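Local coordinates for putative Semialdehyde dehydrogenase (Oryza sativa, PDB 2CVO), which probably reduces N-acetyl-L-glutamyl 5-phosphate to the corresponding semialdehyde with NADPH, a step of arginine biosynthesis in the plastid, at residues A[99-103]-A[134-140]; A[298-302]-A[314-318]. All blocks are in the same frame, centred on the assembly; numbering follows the deposited sequence.

Contact 1: A[99-103]-A[134-140]; sequences HGTTQ and YGHSHRA
Gln103, in the first turn of helix 101-107, lays its side-chain amide flat against the ring of His138. At the root, Gln103 CB packs against the CB atoms of Arg139 (4.0 Å) and Ala140. One bond further out, Gln103 CG lies 3.8 Å from His138 CE1. The chain is extended beyond CG, and this carries the amide across the ring. Amide and ring planes are only 7° apart, and Gln103 NE2 sits over the ring centre, 3.6 Å above its plane. The other tip, OE1, turns to the backbone. Gln103 OE1 accepts a nearly straight hydrogen bond from Arg139 N (174°), though the modelled 2.5 Å is doubtfully short.

The His138 ring is itself held at both nitrogens. His138 ND1 accepts a hydrogen bond from Ala140 N, in the ring plane, at 3.0 Å, and NE2 is hydrogen-bonded to Gln144 OE1. At the other end of the contact, Tyr134 turns its ring edge toward the face of His99, with planes at 80° and centroids 5.0 Å apart. Between the two, His136 NE2 comes within 3.3 Å of Gly100 CA, with the CA at the edge of the imidazole. Gly100 is the N-cap residue of helix 101-107, and Asp121 OD2 accepts hydrogen bonds from both Gly100 N and Gln103 N. The contact thus pins a helix start to the loop after helix 127-134 within the Rossmann-type NAD-binding domain.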
ATOM      1  N   HIS A  99      24.067  -9.459  18.126  1.00 48.97           N
ATOM      2  CA  HIS A  99      23.562  -9.919  19.430  1.00 50.31           C
ATOM      3  C   HIS A  99      24.566 -10.945  19.921  1.00 50.08           C
ATOM      4  O   HIS A  99      24.579 -12.089  19.463  1.00 50.49           O
ATOM      5  CB  HIS A  99      22.171 -10.570  19.335  1.00 51.97           C
ATOM      6  CG  HIS A  99      21.034  -9.601  19.467  1.00 54.07           C
ATOM      7  ND1 HIS A  99      19.725  -9.944  19.199  1.00 55.29           N
ATOM      8  CD2 HIS A  99      21.010  -8.303  19.852  1.00 55.07           C
ATOM      9  CE1 HIS A  99      18.944  -8.900  19.413  1.00 55.86           C
ATOM     10  NE2 HIS A  99      19.699  -7.890  19.811  1.00 55.58           N
ATOM     11  N   GLY A 100      25.406 -10.519  20.857  1.00 49.50           N
ATOM     12  CA  GLY A 100      26.446 -11.380  21.387  1.00 47.48           C
ATOM     13  C   GLY A 100      27.739 -10.736  20.937  1.00 45.81           C
ATOM     14  O   GLY A 100      28.734 -10.710  21.665  1.00 46.44           O
ATOM     15  N   THR A 101      27.706 -10.206  19.717  1.00 43.04           N
ATOM     16  CA  THR A 101      28.848  -9.516  19.135  1.00 39.93           C
ATOM     17  C   THR A 101      28.911  -8.149  19.800  1.00 37.79           C
ATOM     18  O   THR A 101      29.988  -7.587  20.005  1.00 37.08           O
ATOM     19  CB  THR A 101      28.671  -9.330  17.614  1.00 39.89           C
ATOM     20  OG1 THR A 101      28.773 -10.602  16.961  1.00 39.86           O
ATOM     21  CG2 THR A 101      29.726  -8.382  17.056  1.00 40.34           C
ATOM     22  N   THR A 102      27.733  -7.630  20.136  1.00 35.62           N
ATOM     23  CA  THR A 102      27.608  -6.334  20.791  1.00 34.04           C
ATOM     24  C   THR A 102      28.312  -6.333  22.145  1.00 33.54           C
ATOM     25  O   THR A 102      29.132  -5.459  22.427  1.00 33.62           O
ATOM     26  CB  THR A 102      26.131  -5.972  21.018  1.00 33.69           C
ATOM     27  OG1 THR A 102      25.462  -5.880  19.753  1.00 33.53           O
ATOM     28  CG2 THR A 102      26.016  -4.646  21.755  1.00 32.31           C
ATOM     29  N   GLN A 103      27.978  -7.315  22.978  1.00 33.21           N
ATOM     30  CA  GLN A 103      28.568  -7.433  24.304  1.00 34.66           C
ATOM     31  C   GLN A 103      30.094  -7.409  24.261  1.00 36.12           C
ATOM     32  O   GLN A 103      30.732  -6.721  25.058  1.00 36.00           O
ATOM     33  CB  GLN A 103      28.063  -8.709  24.981  1.00 33.58           C
ATOM     34  CG  GLN A 103      26.785  -8.492  25.783  1.00 32.88           C
ATOM     35  CD  GLN A 103      25.953  -9.750  25.934  1.00 31.54           C
ATOM     36  OE1 GLN A 103      26.485 -10.849  26.068  1.00 32.48           O
ATOM     37  NE2 GLN A 103      24.633  -9.589  25.928  1.00 30.55           N
ATOM     38  N   TYR A 134      17.689 -15.380  24.209  1.00 43.51           N
ATOM     39  CA  TYR A 134      18.567 -15.094  23.075  1.00 42.83           C
ATOM     40  C   TYR A 134      19.504 -16.230  22.666  1.00 42.95           C
ATOM     41  O   TYR A 134      20.429 -16.023  21.879  1.00 43.18           O
ATOM     42  CB  TYR A 134      19.377 -13.821  23.338  1.00 41.62           C
ATOM     43  CG  TYR A 134      18.538 -12.564  23.294  1.00 41.61           C
ATOM     44  CD1 TYR A 134      17.676 -12.239  24.342  1.00 41.28           C
ATOM     45  CD2 TYR A 134      18.569 -11.720  22.181  1.00 41.19           C
ATOM     46  CE1 TYR A 134      16.864 -11.105  24.283  1.00 40.41           C
ATOM     47  CE2 TYR A 134      17.761 -10.587  22.112  1.00 39.52           C
ATOM     48  CZ  TYR A 134      16.911 -10.286  23.165  1.00 40.04           C
ATOM     49  OH  TYR A 134      16.098  -9.176  23.097  1.00 38.19           O
ATOM     50  N   GLY A 135      19.268 -17.423  23.202  1.00 43.90           N
ATOM     51  CA  GLY A 135      20.077 -18.577  22.843  1.00 44.82           C
ATOM     52  C   GLY A 135      21.441 -18.755  23.484  1.00 45.00           C
ATOM     53  O   GLY A 135      21.813 -19.876  23.832  1.00 45.04           O
ATOM     54  N   HIS A 136      22.196 -17.672  23.638  1.00 45.09           N
ATOM     55  CA  HIS A 136      23.525 -17.766  24.232  1.00 45.27           C
ATOM     56  C   HIS A 136      23.654 -17.009  25.551  1.00 44.66           C
ATOM     57  O   HIS A 136      22.785 -16.213  25.913  1.00 45.45           O
ATOM     58  CB  HIS A 136      24.578 -17.256  23.248  1.00 46.96           C
ATOM     59  CG  HIS A 136      24.328 -15.860  22.768  1.00 50.24           C
ATOM     60  ND1 HIS A 136      23.211 -15.514  22.038  1.00 51.16           N
ATOM     61  CD2 HIS A 136      25.047 -14.723  22.918  1.00 50.73           C
ATOM     62  CE1 HIS A 136      23.253 -14.223  21.759  1.00 51.90           C
ATOM     63  NE2 HIS A 136      24.357 -13.720  22.282  1.00 52.08           N
ATOM     64  N   SER A 137      24.755 -17.258  26.256  1.00 42.65           N
ATOM     65  CA  SER A 137      25.013 -16.624  27.542  1.00 40.35           C
ATOM     66  C   SER A 137      25.571 -15.207  27.429  1.00 38.53           C
ATOM     67  O   SER A 137      26.314 -14.886  26.499  1.00 38.19           O
ATOM     68  CB  SER A 137      25.981 -17.483  28.360  1.00 41.32           C
ATOM     69  OG  SER A 137      27.237 -17.587  27.712  1.00 41.74           O
ATOM     70  N   HIS A 138      25.206 -14.371  28.398  1.00 35.81           N
ATOM     71  CA  HIS A 138      25.646 -12.982  28.455  1.00 33.64           C
ATOM     72  C   HIS A 138      27.176 -12.957  28.541  1.00 34.52           C
ATOM     73  O   HIS A 138      27.763 -13.586  29.422  1.00 34.34           O
ATOM     74  CB  HIS A 138      25.025 -12.309  29.684  1.00 30.15           C
ATOM     75  CG  HIS A 138      24.971 -10.816  29.602  1.00 26.33           C
ATOM     76  ND1 HIS A 138      26.096 -10.034  29.461  1.00 25.21           N
ATOM     77  CD2 HIS A 138      23.923  -9.960  29.660  1.00 24.38           C
ATOM     78  CE1 HIS A 138      25.745  -8.761  29.437  1.00 22.95           C
ATOM     79  NE2 HIS A 138      24.432  -8.689  29.556  1.00 23.08           N
ATOM     80  N   ARG A 139      27.814 -12.226  27.632  1.00 34.38           N
ATOM     81  CA  ARG A 139      29.272 -12.154  27.588  1.00 35.10           C
ATOM     82  C   ARG A 139      29.885 -10.940  28.276  1.00 34.82           C
ATOM     83  O   ARG A 139      31.090 -10.712  28.169  1.00 35.12           O
ATOM     84  CB  ARG A 139      29.741 -12.193  26.136  1.00 36.44           C
ATOM     85  CG  ARG A 139      29.179 -13.361  25.349  1.00 39.42           C
ATOM     86  CD  ARG A 139      29.570 -13.270  23.889  1.00 42.16           C
ATOM     87  NE  ARG A 139      28.910 -14.292  23.083  1.00 44.77           N
ATOM     88  CZ  ARG A 139      29.013 -14.378  21.761  1.00 45.41           C
ATOM     89  NH1 ARG A 139      29.753 -13.501  21.093  1.00 45.78           N
ATOM     90  NH2 ARG A 139      28.372 -15.337  21.105  1.00 45.01           N
ATOM     91  N   ALA A 140      29.058 -10.165  28.972  1.00 33.96           N
ATOM     92  CA  ALA A 140      29.532  -8.979  29.681  1.00 33.66           C
ATOM     93  C   ALA A 140      28.672  -8.719  30.918  1.00 33.34           C
ATOM     94  O   ALA A 140      28.157  -7.615  31.110  1.00 32.85           O
ATOM     95  CB  ALA A 140      29.501  -7.765  28.750  1.00 33.52           C
TER

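Contact 2: A[298-302]-A[314-318]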
ATOM      1  N   GLY A 298      -9.238  15.411  24.839  1.00 11.28           N
ATOM      2  CA  GLY A 298     -10.532  14.757  24.806  1.00 12.25           C
ATOM      3  C   GLY A 298     -10.485  13.296  24.422  1.00 11.49           C
ATOM      4  O   GLY A 298      -9.700  12.534  24.976  1.00 12.15           O
ATOM      5  N   SER A 299     -11.331  12.910  23.473  1.00 11.11           N
ATOM      6  CA  SER A 299     -11.395  11.527  23.020  1.00 13.00           C
ATOM      7  C   SER A 299     -10.671  11.312  21.691  1.00 12.00           C
ATOM      8  O   SER A 299     -10.961  10.357  20.973  1.00 10.60           O
ATOM      9  CB  SER A 299     -12.855  11.088  22.885  1.00 12.90           C
ATOM     10  OG  SER A 299     -13.533  11.884  21.927  1.00 17.17           O
ATOM     11  N   SER A 300      -9.734  12.199  21.365  1.00 12.66           N
ATOM     12  CA  SER A 300      -8.978  12.075  20.120  1.00 11.73           C
ATOM     13  C   SER A 300      -8.216  10.750  20.105  1.00  9.34           C
ATOM     14  O   SER A 300      -7.550  10.396  21.075  1.00  6.12           O
ATOM     15  CB  SER A 300      -7.983  13.232  19.968  1.00 12.81           C
ATOM     16  OG  SER A 300      -8.652  14.480  19.904  1.00 20.16           O
ATOM     17  N   VAL A 301      -8.317  10.022  18.999  1.00  6.86           N
ATOM     18  CA  VAL A 301      -7.633   8.745  18.864  1.00  6.97           C
ATOM     19  C   VAL A 301      -6.270   8.947  18.207  1.00  6.67           C
ATOM     20  O   VAL A 301      -6.153   9.640  17.198  1.00  8.63           O
ATOM     21  CB  VAL A 301      -8.462   7.763  18.011  1.00  8.93           C
ATOM     22  CG1 VAL A 301      -7.729   6.430  17.880  1.00  8.62           C
ATOM     23  CG2 VAL A 301      -9.837   7.554  18.652  1.00  9.57           C
ATOM     24  N   PRO A 302      -5.215   8.362  18.787  1.00  5.96           N
ATOM     25  CA  PRO A 302      -3.878   8.513  18.202  1.00  7.10           C
ATOM     26  C   PRO A 302      -3.728   7.665  16.937  1.00  6.20           C
ATOM     27  O   PRO A 302      -4.068   6.484  16.946  1.00  6.37           O
ATOM     28  CB  PRO A 302      -2.950   8.014  19.314  1.00  6.59           C
ATOM     29  CG  PRO A 302      -3.776   8.175  20.577  1.00  5.84           C
ATOM     30  CD  PRO A 302      -5.135   7.742  20.119  1.00  5.04           C
ATOM     31  N   PHE A 314       2.299   9.643  20.837  1.00  8.55           N
ATOM     32  CA  PHE A 314       0.984  10.216  21.116  1.00  7.07           C
ATOM     33  C   PHE A 314       0.180   9.144  21.842  1.00  7.26           C
ATOM     34  O   PHE A 314       0.237   7.970  21.478  1.00  5.94           O
ATOM     35  CB  PHE A 314       0.255  10.605  19.821  1.00  6.07           C
ATOM     36  CG  PHE A 314       0.804  11.840  19.133  1.00  6.69           C
ATOM     37  CD1 PHE A 314       1.841  12.582  19.691  1.00  5.03           C
ATOM     38  CD2 PHE A 314       0.274  12.250  17.909  1.00  5.22           C
ATOM     39  CE1 PHE A 314       2.345  13.718  19.038  1.00  5.34           C
ATOM     40  CE2 PHE A 314       0.767  13.382  17.247  1.00  6.86           C
ATOM     41  CZ  PHE A 314       1.807  14.116  17.812  1.00  4.51           C
ATOM     42  N   MET A 315      -0.567   9.539  22.867  1.00  7.66           N
ATOM     43  CA  MET A 315      -1.358   8.569  23.605  1.00  9.41           C
ATOM     44  C   MET A 315      -2.657   9.133  24.159  1.00  9.92           C
ATOM     45  O   MET A 315      -2.860  10.344  24.225  1.00 10.04           O
ATOM     46  CB  MET A 315      -0.534   7.968  24.753  1.00 10.98           C
ATOM     47  CG  MET A 315      -0.032   8.982  25.770  1.00 14.97           C
ATOM     48  SD  MET A 315       0.830   8.232  27.188  1.00 17.57           S
ATOM     49  CE  MET A 315       2.177   7.491  26.404  1.00  6.39           C
ATOM     50  N   ASN A 316      -3.546   8.228  24.541  1.00  9.68           N
ATOM     51  CA  ASN A 316      -4.814   8.607  25.127  1.00 10.55           C
ATOM     52  C   ASN A 316      -5.346   7.377  25.838  1.00 10.13           C
ATOM     53  O   ASN A 316      -4.906   6.253  25.571  1.00  6.09           O
ATOM     54  CB  ASN A 316      -5.813   9.068  24.057  1.00  9.19           C
ATOM     55  CG  ASN A 316      -6.817  10.076  24.604  1.00 10.09           C
ATOM     56  OD1 ASN A 316      -6.980  10.202  25.816  1.00  7.28           O
ATOM     57  ND2 ASN A 316      -7.495  10.795  23.713  1.00  8.81           N
ATOM     58  N   VAL A 317      -6.279   7.595  26.758  1.00  9.36           N
ATOM     59  CA  VAL A 317      -6.872   6.504  27.508  1.00 10.10           C
ATOM     60  C   VAL A 317      -8.381   6.613  27.399  1.00 10.10           C
ATOM     61  O   VAL A 317      -8.940   7.708  27.465  1.00  9.29           O
ATOM     62  CB  VAL A 317      -6.434   6.538  28.995  1.00 11.17           C
ATOM     63  CG1 VAL A 317      -6.665   7.909  29.574  1.00 13.31           C
ATOM     64  CG2 VAL A 317      -7.204   5.488  29.789  1.00 10.20           C
ATOM     65  N   PHE A 318      -9.038   5.473  27.222  1.00  9.84           N
ATOM     66  CA  PHE A 318     -10.486   5.453  27.077  1.00 10.61           C
ATOM     67  C   PHE A 318     -11.168   4.479  28.028  1.00 11.01           C
ATOM     68  O   PHE A 318     -10.551   3.541  28.536  1.00  8.34           O
ATOM     69  CB  PHE A 318     -10.863   5.087  25.638  1.00 10.08           C
ATOM     70  CG  PHE A 318     -10.150   5.904  24.597  1.00 11.21           C
ATOM     71  CD1 PHE A 318      -8.860   5.567  24.194  1.00 12.34           C
ATOM     72  CD2 PHE A 318     -10.765   7.017  24.026  1.00  9.39           C
ATOM     73  CE1 PHE A 318      -8.187   6.332  23.229  1.00 12.17           C
ATOM     74  CE2 PHE A 318     -10.104   7.788  23.064  1.00 12.26           C
ATOM     75  CZ  PHE A 318      -8.812   7.442  22.664  1.00 10.87           C
TER
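Pro302, Phe318 and Asn316 carry most of this contact, in which a loop passes over a strand of the mixed sheet in the dimerisation domain, the two directions 124° apart. The sheet belongs to the GAPDH-like fold of this family. Strand 313-319 is parallel to its neighbour, strand 293-295, the last of the sheet within this chain, and segment 298-302 belongs to the connection between the two. Asn316 points toward the loop and grips it through one atom. With CG anti to the backbone N (chi1 -151°), ND2 reaches two carbonyl oxygens. Asn316 ND2 donates to Ser300 O at 2.7 Å and to Gly298 O at 3.1 Å. Both bonds are close to straight, and both acceptors lie near the amide plane. The oxygen end is used too, since Asn316 OD1 accepts a bent hydrogen bond from Val317 N at 2.9 Å. With both ends engaged, a flip of the amide is probably disfavoured. A leucine here would probably leave the carbonyls of Gly298 and Ser300 without their shared donor and set the loop free to shift.

Pro302 packs beside the asparagine. Pro302 CB lies 4.2 Å from Phe314 CB, and Pro302 CG rests 3.9 Å from Met315 C. Met315 and Val317 point away from the loop; Met315 touches helix 170-184 and Val317 touches helix 276-287. Ile226 of a second subunit packs on Val301 and Phe318, so the contact borders a subunit interface.

Phe318 closes the other end. Val301 CG2 touches its ring at CZ, 4.1 Å away, and Pro302 CD also approaches at the ring edge. The loop backbone meets the same rim: Ser300 O lies near the ring plane by CZ, and Ser299 O lies in that plane, 3.4 Å from Phe318 CE2.

The two contacts lie in series along the chain and neither nest nor cross. From the N terminus, the chain first builds the NAD-binding region. There contact 1 closes a loop of 30 residues that includes strand 114-117 and helix 127-134. The chain then passes through helix 170-184 into the second sheet. Contact 2 closes a shorter loop of 11 residues, next to strand 293-295. Contact 1 therefore ties helix and loop elements of the nucleotide-binding part, while contact 2 fastens a connection to the sheet of the dimerisation part. Their centres are 39 Å apart, on opposite sides of the chain's centre, and they do not touch.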